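Local coordinates for DUF2235 domain-containing protein (Pseudomonas aeruginosa, PDB 4O5P) that acts as a type VI secretion phospholipase effector, probably hydrolysing membrane phospholipids through a catalytic domain of the alpha/beta-hydrolase clan, at residues His97-Ser102 and Ala419-Pro424; Phe344-Ile349 and Arg685-Asp690; Glu514-Arg519 and Ala542-Asn547. All blocks are in the same frame, centred on the assembly; numbering follows the deposited sequence.

Contact 1 (His97-Ser102 and Ala419-Pro424); sequences HASIGS and APLQVP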
loop_
_atom_site.group_PDB
_atom_site.type_symbol
_atom_site.label_atom_id
_atom_site.label_comp_id
_atom_site.label_asym_id
_atom_site.label_seq_id
_atom_site.Cartn_x
_atom_site.Cartn_y
_atom_site.Cartn_z
ATOM N N HIS A 97 -12.880 12.832 2.902
ATOM C CA HIS A 97 -14.039 13.624 2.516
ATOM C C HIS A 97 -15.008 13.795 3.694
ATOM O O HIS A 97 -15.601 14.857 3.865
ATOM C CB HIS A 97 -14.809 12.942 1.378
ATOM C CG HIS A 97 -14.029 12.778 0.113
ATOM N ND1 HIS A 97 -14.406 11.898 -0.882
ATOM C CD2 HIS A 97 -12.909 13.392 -0.335
ATOM C CE1 HIS A 97 -13.551 11.978 -1.885
ATOM N NE2 HIS A 97 -12.628 12.869 -1.573
ATOM N N ALA A 98 -15.177 12.733 4.484
ATOM C CA ALA A 98 -16.089 12.736 5.635
ATOM C C ALA A 98 -15.434 13.212 6.928
ATOM O O ALA A 98 -16.067 13.203 7.993
ATOM C CB ALA A 98 -16.682 11.344 5.847
ATOM N N SER A 99 -14.167 13.603 6.845
ATOM C CA SER A 99 -13.464 14.138 8.005
ATOM C C SER A 99 -13.609 15.664 8.108
ATOM O O SER A 99 -13.682 16.371 7.103
ATOM C CB SER A 99 -11.979 13.743 7.987
ATOM O OG SER A 99 -11.784 12.383 8.367
ATOM N N ILE A 100 -13.651 16.157 9.336
ATOM C CA ILE A 100 -13.728 17.590 9.602
ATOM C C ILE A 100 -12.319 18.189 9.535
ATOM O O ILE A 100 -11.350 17.522 9.894
ATOM C CB ILE A 100 -14.350 17.809 10.996
ATOM C CG1 ILE A 100 -15.753 17.195 11.037
ATOM C CG2 ILE A 100 -14.372 19.288 11.382
ATOM C CD1 ILE A 100 -16.270 16.930 12.449
ATOM N N GLY A 101 -12.193 19.428 9.062
ATOM C CA GLY A 101 -10.898 20.093 9.033
ATOM C C GLY A 101 -10.672 20.936 7.794
ATOM O O GLY A 101 -9.533 21.221 7.416
ATOM N N SER A 102 -11.761 21.345 7.157
ATOM C CA SER A 102 -11.664 22.131 5.938
ATOM C C SER A 102 -12.045 23.577 6.225
ATOM O O SER A 102 -13.094 23.845 6.806
ATOM C CB SER A 102 -12.569 21.546 4.854
ATOM O OG SER A 102 -12.423 22.246 3.631
ATOM N N ALA A 419 -12.498 10.100 16.415
ATOM C CA ALA A 419 -12.155 10.793 15.160
ATOM C C ALA A 419 -13.116 11.928 14.778
ATOM O O ALA A 419 -14.332 11.795 14.926
ATOM C CB ALA A 419 -12.035 9.786 14.008
ATOM N N PRO A 420 -12.566 13.052 14.274
ATOM C CA PRO A 420 -13.407 14.185 13.881
ATOM C C PRO A 420 -14.124 13.880 12.583
ATOM O O PRO A 420 -13.718 14.374 11.522
ATOM C CB PRO A 420 -12.392 15.322 13.671
ATOM C CG PRO A 420 -11.154 14.878 14.394
ATOM C CD PRO A 420 -11.136 13.386 14.186
ATOM N N LEU A 421 -15.178 13.070 12.668
ATOM C CA LEU A 421 -15.885 12.610 11.472
ATOM C C LEU A 421 -17.268 13.241 11.326
ATOM O O LEU A 421 -17.993 13.423 12.312
ATOM C CB LEU A 421 -16.010 11.081 11.492
ATOM C CG LEU A 421 -14.741 10.303 11.162
ATOM C CD1 LEU A 421 -14.902 8.800 11.396
ATOM C CD2 LEU A 421 -14.336 10.598 9.701
ATOM N N GLN A 422 -17.638 13.580 10.098
ATOM C CA GLN A 422 -18.994 14.046 9.841
ATOM C C GLN A 422 -19.963 12.880 10.047
ATOM O O GLN A 422 -19.574 11.710 9.928
ATOM C CB GLN A 422 -19.115 14.587 8.418
ATOM C CG GLN A 422 -18.067 15.655 8.054
ATOM C CD GLN A 422 -17.915 15.832 6.560
ATOM O OE1 GLN A 422 -18.776 15.407 5.789
ATOM N NE2 GLN A 422 -16.809 16.451 6.137
ATOM N N VAL A 423 -21.216 13.192 10.370
ATOM C CA VAL A 423 -22.257 12.163 10.390
ATOM C C VAL A 423 -23.294 12.523 9.345
ATOM O O VAL A 423 -23.300 13.649 8.844
ATOM C CB VAL A 423 -22.943 12.063 11.768
ATOM C CG1 VAL A 423 -21.903 11.896 12.862
ATOM C CG2 VAL A 423 -23.800 13.304 12.027
ATOM N N PRO A 424 -24.152 11.562 8.975
ATOM C CA PRO A 424 -25.345 11.982 8.240
ATOM C C PRO A 424 -26.256 12.798 9.160
ATOM O O PRO A 424 -26.939 13.683 8.653
ATOM C CB PRO A 424 -26.012 10.656 7.853
ATOM C CG PRO A 424 -25.365 9.613 8.715
ATOM C CD PRO A 424 -23.990 10.098 8.993
#
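Two backbone hydrogen bonds join the loops around Ser-99 and Leu-421: Gln-422 N donates to Ala-98 O at 2.7 Å, and Ile-100 N donates to Pro-420 O at 2.8 Å. Both are almost straight at the hydrogen (170° and 176°). Weaker CA-H...O contacts lie between them, with Leu-421 CA 3.5 Å from Ala-98 O and Ser-99 CA 3.5 Å from Pro-420 O.

This pattern is a single beta bridge, not a strand pair, and it ties the loop after helix 91-97 to the loop after helix 403-416. Pro-420 is the centre of an inverse gamma turn. Tyr-232 and Tyr-234 of strand 225-236, part of the large, mainly parallel sheet, touch Pro-420 and Ser-99 respectively.

Among the polar side chains, Gln-422 does most of the reaching. Its CG stands beside the backbone N (chi1 -53°) and comes within 3.2 Å of Ala-98 O. From there the extended chain carries the carboxamide across the opposing backbone, and NE2 makes a weak, bent hydrogen bond to Ser-99 O at 3.3 Å. Lys-113 NZ is a second donor to that carbonyl. Ser-99 OG, hydrogen-bonded to Leu-95 O, also touches Leu-421 CD2 at 3.4 Å, a van der Waals contact.

Apolar contact comes from Ile-100, whose CB faces Pro-420 CB at 4.1 Å while its CG1 and CD1 lie against the Pro-420 carbonyl group. Ile-443 of helix 441-445 packs on Ala-98.

Contact 2 (Phe344-Ile349 and Arg685-Asp690); sequences FPLDSI and RLVHFD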
loop_
_atom_site.group_PDB
_atom_site.type_symbol
_atom_site.label_atom_id
_atom_site.label_comp_id
_atom_site.label_asym_id
_atom_site.label_seq_id
_atom_site.Cartn_x
_atom_site.Cartn_y
_atom_site.Cartn_z
ATOM N N PHE A 344 1.854 -7.723 -4.610
ATOM C CA PHE A 344 1.085 -7.187 -3.488
ATOM C C PHE A 344 1.136 -8.040 -2.210
ATOM O O PHE A 344 0.092 -8.441 -1.687
ATOM C CB PHE A 344 -0.364 -6.911 -3.924
ATOM C CG PHE A 344 -0.499 -5.713 -4.819
ATOM C CD1 PHE A 344 -0.123 -5.778 -6.158
ATOM C CD2 PHE A 344 -0.982 -4.516 -4.322
ATOM C CE1 PHE A 344 -0.227 -4.675 -6.975
ATOM C CE2 PHE A 344 -1.094 -3.404 -5.139
ATOM C CZ PHE A 344 -0.714 -3.478 -6.457
ATOM N N PRO A 345 2.350 -8.278 -1.672
ATOM C CA PRO A 345 2.406 -9.020 -0.412
ATOM C C PRO A 345 1.832 -8.211 0.753
ATOM O O PRO A 345 1.904 -6.969 0.780
ATOM C CB PRO A 345 3.909 -9.275 -0.211
ATOM C CG PRO A 345 4.594 -8.172 -0.984
ATOM C CD PRO A 345 3.692 -7.912 -2.163
ATOM N N LEU A 346 1.256 -8.927 1.712
ATOM C CA LEU A 346 0.638 -8.296 2.847
ATOM C C LEU A 346 1.661 -8.114 3.971
ATOM O O LEU A 346 2.532 -8.961 4.188
ATOM C CB LEU A 346 -0.537 -9.158 3.331
ATOM C CG LEU A 346 -1.319 -8.661 4.546
ATOM C CD1 LEU A 346 -2.003 -7.310 4.263
ATOM C CD2 LEU A 346 -2.346 -9.704 4.958
ATOM N N ASP A 347 1.586 -6.985 4.658
ATOM C CA ASP A 347 2.215 -6.900 5.966
ATOM C C ASP A 347 1.144 -6.944 7.044
ATOM O O ASP A 347 0.409 -5.976 7.251
ATOM C CB ASP A 347 3.074 -5.634 6.112
ATOM C CG ASP A 347 4.553 -5.912 5.916
ATOM O OD1 ASP A 347 5.003 -5.894 4.751
ATOM O OD2 ASP A 347 5.275 -6.143 6.921
ATOM N N SER A 348 1.075 -8.064 7.745
ATOM C CA SER A 348 0.220 -8.155 8.923
ATOM C C SER A 348 0.749 -7.226 10.029
ATOM O O SER A 348 1.913 -6.842 10.019
ATOM C CB SER A 348 0.194 -9.598 9.417
ATOM O OG SER A 348 -0.555 -9.736 10.617
ATOM N N ILE A 349 -0.102 -6.852 10.973
ATOM C CA ILE A 349 0.368 -6.081 12.121
ATOM C C ILE A 349 0.710 -7.003 13.290
ATOM O O ILE A 349 0.972 -6.527 14.403
ATOM C CB ILE A 349 -0.664 -5.065 12.595
ATOM C CG1 ILE A 349 -1.988 -5.754 12.925
ATOM C CG2 ILE A 349 -0.856 -3.959 11.560
ATOM C CD1 ILE A 349 -2.909 -4.905 13.766
ATOM N N ARG A 685 -0.597 -16.029 -1.076
ATOM C CA ARG A 685 -0.090 -14.666 -1.031
ATOM C C ARG A 685 1.040 -14.603 -0.008
ATOM O O ARG A 685 0.978 -15.270 1.033
ATOM C CB ARG A 685 -1.219 -13.721 -0.624
ATOM C CG ARG A 685 -0.818 -12.263 -0.475
ATOM C CD ARG A 685 -1.982 -11.432 0.054
ATOM N NE ARG A 685 -1.723 -10.012 -0.148
ATOM C CZ ARG A 685 -2.459 -9.029 0.357
ATOM N NH1 ARG A 685 -3.524 -9.300 1.114
ATOM N NH2 ARG A 685 -2.111 -7.776 0.111
ATOM N N LEU A 686 2.082 -13.833 -0.292
ATOM C CA LEU A 686 3.151 -13.691 0.698
ATOM C C LEU A 686 2.689 -12.734 1.787
ATOM O O LEU A 686 2.102 -11.683 1.486
ATOM C CB LEU A 686 4.447 -13.187 0.055
ATOM C CG LEU A 686 5.563 -12.706 0.997
ATOM C CD1 LEU A 686 6.062 -13.849 1.906
ATOM C CD2 LEU A 686 6.701 -12.161 0.161
ATOM N N VAL A 687 2.945 -13.110 3.047
ATOM C CA VAL A 687 2.564 -12.301 4.197
ATOM C C VAL A 687 3.755 -12.152 5.132
ATOM O O VAL A 687 4.401 -13.144 5.489
ATOM C CB VAL A 687 1.396 -12.935 4.999
ATOM C CG1 VAL A 687 0.973 -12.002 6.151
ATOM C CG2 VAL A 687 0.217 -13.210 4.111
ATOM N N HIS A 688 4.060 -10.915 5.500
ATOM C CA HIS A 688 5.081 -10.643 6.506
ATOM C C HIS A 688 4.439 -10.388 7.859
ATOM O O HIS A 688 3.419 -9.705 7.943
ATOM C CB HIS A 688 5.908 -9.411 6.122
ATOM C CG HIS A 688 6.717 -9.596 4.877
ATOM N ND1 HIS A 688 6.191 -9.427 3.614
ATOM C CD2 HIS A 688 8.011 -9.949 4.699
ATOM C CE1 HIS A 688 7.127 -9.667 2.714
ATOM N NE2 HIS A 688 8.240 -9.988 3.346
ATOM N N PHE A 689 5.038 -10.927 8.915
ATOM C CA PHE A 689 4.620 -10.568 10.265
ATOM C C PHE A 689 5.880 -10.019 10.920
ATOM O O PHE A 689 6.645 -10.768 11.547
ATOM C CB PHE A 689 4.093 -11.769 11.059
ATOM C CG PHE A 689 3.128 -12.644 10.306
ATOM C CD1 PHE A 689 3.590 -13.687 9.502
ATOM C CD2 PHE A 689 1.758 -12.470 10.445
ATOM C CE1 PHE A 689 2.690 -14.506 8.825
ATOM C CE2 PHE A 689 0.861 -13.285 9.769
ATOM C CZ PHE A 689 1.328 -14.294 8.958
ATOM N N ASP A 690 6.113 -8.722 10.734
ATOM C CA ASP A 690 7.366 -8.095 11.146
ATOM C C ASP A 690 8.555 -8.767 10.462
ATOM O O ASP A 690 8.689 -8.678 9.247
ATOM C CB ASP A 690 7.496 -8.100 12.670
ATOM C CG ASP A 690 8.702 -7.310 13.168
ATOM O OD1 ASP A 690 9.357 -6.579 12.382
ATOM O OD2 ASP A 690 8.977 -7.408 14.380
HETATM O O HOH W 1 4.447 -6.923 9.328
HETATM O O HOH W 2 7.773 -6.357 7.622
#
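Leu-346 and Asp-347 pair with Val-687 and His-688 in a parallel beta arrangement, part of a small mixed sheet whose middle strand, 687-689, lies between strands 346-353 and 692-693. The pairing unites chain from the Tle1-like catalytic family region with chain from the C-terminal family region. Leu-346 supplies two of the backbone bonds: Leu-346 N donates to Leu-686 O at 2.9 Å, and Leu-346 O accepts from His-688 N at 2.8 Å; Ser-348 N continues to His-688 O through a more bent bond.

Beside the strands, Arg-685 is extended from CG to NE and grips Phe-344 O side-on, NE and NH2 each 2.9 Å from that one oxygen, which lies in the guanidinium plane. Leu-346 CB sits over the centre of a guanidinium face, 3.5 Å above it. NH2 also forms a salt bridge with Asp-281, the acid of a probable Ser-His-Asp triad, so Arg-685 may help to position that residue.

Asp-347 and His-688 lie on the same side of the sheet, carboxylate and ring planes only 6° apart, and Asp-347 OD2 touches His-688 CB at 3.4 Å. His-688 ND1 is buried without a polar partner. On the other side, Ser-348 CB packs at 3.4 Å against Phe-689 CD2. A water donates to both Asp-347 OD2, at 2.6 Å, and Asp-690 O.

Contact 3 (Glu514-Arg519 and Ala542-Asn547); sequences EALHKR and AEWDRN
Ala-515 opens the contact at its edge, its CB pointing to the opposing helix and meeting the amide nitrogen ND2 of Asn-547 at 3.7 Å. This is a van der Waals touch between a methyl group and a carboxamide.

One residue on, Leu-516 carries the centre. Its CG lies beside the backbone N, and the branch beyond bends nearer to helix 538-550 than the first bond of the side chain suggests. CD2 rests on one face of the Trp-544 indole, 3.6 Å from the centroid of the six-membered ring and 18° off the ring normal, a CH-pi contact over the face, the two side chains crossing at about a right angle. The same methyl also reaches Asn-547 CB at 3.5 Å, and CG lies 3.6 Å from that atom, as the leucine and asparagine side chains run alongside in opposing senses. CD1 lies against the Asn-547 backbone carbonyl.

Arg-519, almost one helical turn later, adds aliphatic carbons: CG is 3.9 Å from Trp-544 CZ3. Chi2 (62°) bends the chain at CD; the guanidinium lies away from the contact, with NE in a salt bridge to Glu-523 and NH2 bonded to Pro-534 O.

The joined elements are successive helices of the C-terminal family region, 507-528 and 538-550, with local axes 9.7 Å apart and directions 125° from one another. Leu-557 packs on Trp-544 as well. No hydrogen bond or salt bridge crosses between the segments, so the attachment depends on dispersion and CH-pi contact, and hence on shape fit around the indole face, while the arginine charge is settled outside it.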
loop_
_atom_site.group_PDB
_atom_site.type_symbol
_atom_site.label_atom_id
_atom_site.label_comp_id
_atom_site.label_asym_id
_atom_site.label_seq_id
_atom_site.Cartn_x
_atom_site.Cartn_y
_atom_site.Cartn_z
ATOM N N GLU A 514 -4.293 7.138 -25.319
ATOM C CA GLU A 514 -2.906 6.970 -24.878
ATOM C C GLU A 514 -1.945 8.047 -25.422
ATOM O O GLU A 514 -1.215 8.678 -24.649
ATOM C CB GLU A 514 -2.390 5.560 -25.169
ATOM C CG GLU A 514 -0.886 5.383 -24.955
ATOM C CD GLU A 514 -0.392 5.808 -23.576
ATOM O OE1 GLU A 514 -1.167 5.777 -22.595
ATOM O OE2 GLU A 514 0.795 6.177 -23.468
ATOM N N ALA A 515 -1.958 8.283 -26.733
ATOM C CA ALA A 515 -1.030 9.258 -27.303
ATOM C C ALA A 515 -1.314 10.695 -26.825
ATOM O O ALA A 515 -0.370 11.482 -26.577
ATOM C CB ALA A 515 -1.008 9.158 -28.828
ATOM N N LEU A 516 -2.602 11.026 -26.678
ATOM C CA LEU A 516 -3.011 12.324 -26.124
ATOM C C LEU A 516 -2.506 12.487 -24.685
ATOM O O LEU A 516 -1.995 13.547 -24.302
ATOM C CB LEU A 516 -4.537 12.475 -26.130
ATOM C CG LEU A 516 -5.264 12.536 -27.471
ATOM C CD1 LEU A 516 -6.781 12.535 -27.289
ATOM C CD2 LEU A 516 -4.814 13.762 -28.238
ATOM N N HIS A 517 -2.678 11.430 -23.895
ATOM C CA HIS A 517 -2.223 11.402 -22.511
ATOM C C HIS A 517 -0.721 11.610 -22.466
ATOM O O HIS A 517 -0.239 12.441 -21.711
ATOM C CB HIS A 517 -2.595 10.063 -21.862
ATOM C CG HIS A 517 -2.394 10.020 -20.375
ATOM N ND1 HIS A 517 -1.231 9.556 -19.793
ATOM C CD2 HIS A 517 -3.215 10.361 -19.352
ATOM C CE1 HIS A 517 -1.339 9.628 -18.478
ATOM N NE2 HIS A 517 -2.535 10.108 -18.182
ATOM N N LYS A 518 0.002 10.857 -23.289
ATOM C CA LYS A 518 1.461 10.915 -23.370
ATOM C C LYS A 518 1.922 12.354 -23.572
ATOM O O LYS A 518 2.664 12.917 -22.738
ATOM C CB LYS A 518 1.951 10.021 -24.515
ATOM C CG LYS A 518 3.433 9.636 -24.461
ATOM C CD LYS A 518 3.835 8.667 -25.596
ATOM C CE LYS A 518 3.338 7.230 -25.367
ATOM N NZ LYS A 518 1.947 6.930 -25.859
ATOM N N ARG A 519 1.446 12.962 -24.661
ATOM C CA ARG A 519 1.792 14.357 -24.952
ATOM C C ARG A 519 1.432 15.313 -23.798
ATOM O O ARG A 519 2.278 16.099 -23.343
ATOM C CB ARG A 519 1.138 14.812 -26.261
ATOM C CG ARG A 519 1.411 16.254 -26.623
ATOM C CD ARG A 519 2.899 16.524 -26.841
ATOM N NE ARG A 519 3.166 17.961 -26.868
ATOM C CZ ARG A 519 4.321 18.522 -27.220
ATOM N NH1 ARG A 519 5.352 17.775 -27.592
ATOM N NH2 ARG A 519 4.438 19.847 -27.206
ATOM N N ALA A 542 -0.755 16.578 -36.556
ATOM C CA ALA A 542 -1.788 15.909 -37.347
ATOM C C ALA A 542 -2.335 14.717 -36.557
ATOM O O ALA A 542 -3.554 14.534 -36.455
ATOM C CB ALA A 542 -1.243 15.469 -38.696
ATOM N N GLU A 543 -1.429 13.936 -35.969
ATOM C CA GLU A 543 -1.824 12.817 -35.117
ATOM C C GLU A 543 -2.645 13.263 -33.905
ATOM O O GLU A 543 -3.655 12.630 -33.567
ATOM C CB GLU A 543 -0.595 12.040 -34.658
ATOM C CG GLU A 543 -0.168 10.947 -35.621
ATOM C CD GLU A 543 -0.991 9.668 -35.505
ATOM O OE1 GLU A 543 -0.842 8.792 -36.386
ATOM O OE2 GLU A 543 -1.769 9.518 -34.537
ATOM N N TRP A 544 -2.217 14.358 -33.275
ATOM C CA TRP A 544 -2.911 14.922 -32.124
ATOM C C TRP A 544 -4.358 15.200 -32.490
ATOM O O TRP A 544 -5.273 14.784 -31.780
ATOM C CB TRP A 544 -2.220 16.200 -31.629
ATOM C CG TRP A 544 -3.043 16.967 -30.623
ATOM C CD1 TRP A 544 -3.997 17.908 -30.886
ATOM C CD2 TRP A 544 -2.988 16.845 -29.193
ATOM N NE1 TRP A 544 -4.535 18.381 -29.707
ATOM C CE2 TRP A 544 -3.930 17.744 -28.657
ATOM C CE3 TRP A 544 -2.225 16.069 -28.317
ATOM C CZ2 TRP A 544 -4.137 17.880 -27.280
ATOM C CZ3 TRP A 544 -2.433 16.205 -26.951
ATOM C CH2 TRP A 544 -3.378 17.103 -26.447
ATOM N N ASP A 545 -4.566 15.864 -33.624
ATOM C CA ASP A 545 -5.920 16.215 -34.054
ATOM C C ASP A 545 -6.775 15.020 -34.523
ATOM O O ASP A 545 -7.997 14.998 -34.284
ATOM C CB ASP A 545 -5.867 17.311 -35.117
ATOM C CG ASP A 545 -5.127 18.544 -34.635
ATOM O OD1 ASP A 545 -5.316 18.932 -33.463
ATOM O OD2 ASP A 545 -4.351 19.119 -35.429
ATOM N N ARG A 546 -6.143 14.039 -35.174
ATOM C CA ARG A 546 -6.803 12.751 -35.441
ATOM C C ARG A 546 -7.348 12.179 -34.137
ATOM O O ARG A 546 -8.486 11.710 -34.069
ATOM C CB ARG A 546 -5.815 11.728 -36.013
ATOM C CG ARG A 546 -5.468 11.894 -37.485
ATOM C CD ARG A 546 -4.836 10.619 -38.039
ATOM N NE ARG A 546 -3.374 10.587 -37.946
ATOM C CZ ARG A 546 -2.549 11.233 -38.776
ATOM N NH1 ARG A 546 -3.026 12.003 -39.750
ATOM N NH2 ARG A 546 -1.238 11.129 -38.626
ATOM N N ASN A 547 -6.509 12.224 -33.105
ATOM C CA ASN A 547 -6.825 11.645 -31.800
ATOM C C ASN A 547 -7.934 12.393 -31.075
ATOM O O ASN A 547 -8.862 11.784 -30.528
ATOM C CB ASN A 547 -5.555 11.587 -30.943
ATOM C CG ASN A 547 -4.562 10.577 -31.464
ATOM O OD1 ASN A 547 -4.949 9.594 -32.098
ATOM N ND2 ASN A 547 -3.280 10.811 -31.215
#

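The centre of contact 2 is nearest the centre of the chain, about 11 Å away, and this contact is the one tied to the probable active site through Asp-281. Contacts 1 and 3 sit farther out, with centres about 23 and 32 Å from that point. No two contacts touch: nearest atoms are about 17 Å apart for contacts 1 and 2, 18 Å for contacts 2 and 3, and 20 Å for contacts 1 and 3. Along the chain, contacts 1 and 2 cross, their segments alternating, whereas contact 3 is nested inside the loop that contact 2 closes. With its segments 23 residues apart, contact 3 is a local helix pairing, while the other two join segments over three hundred residues apart.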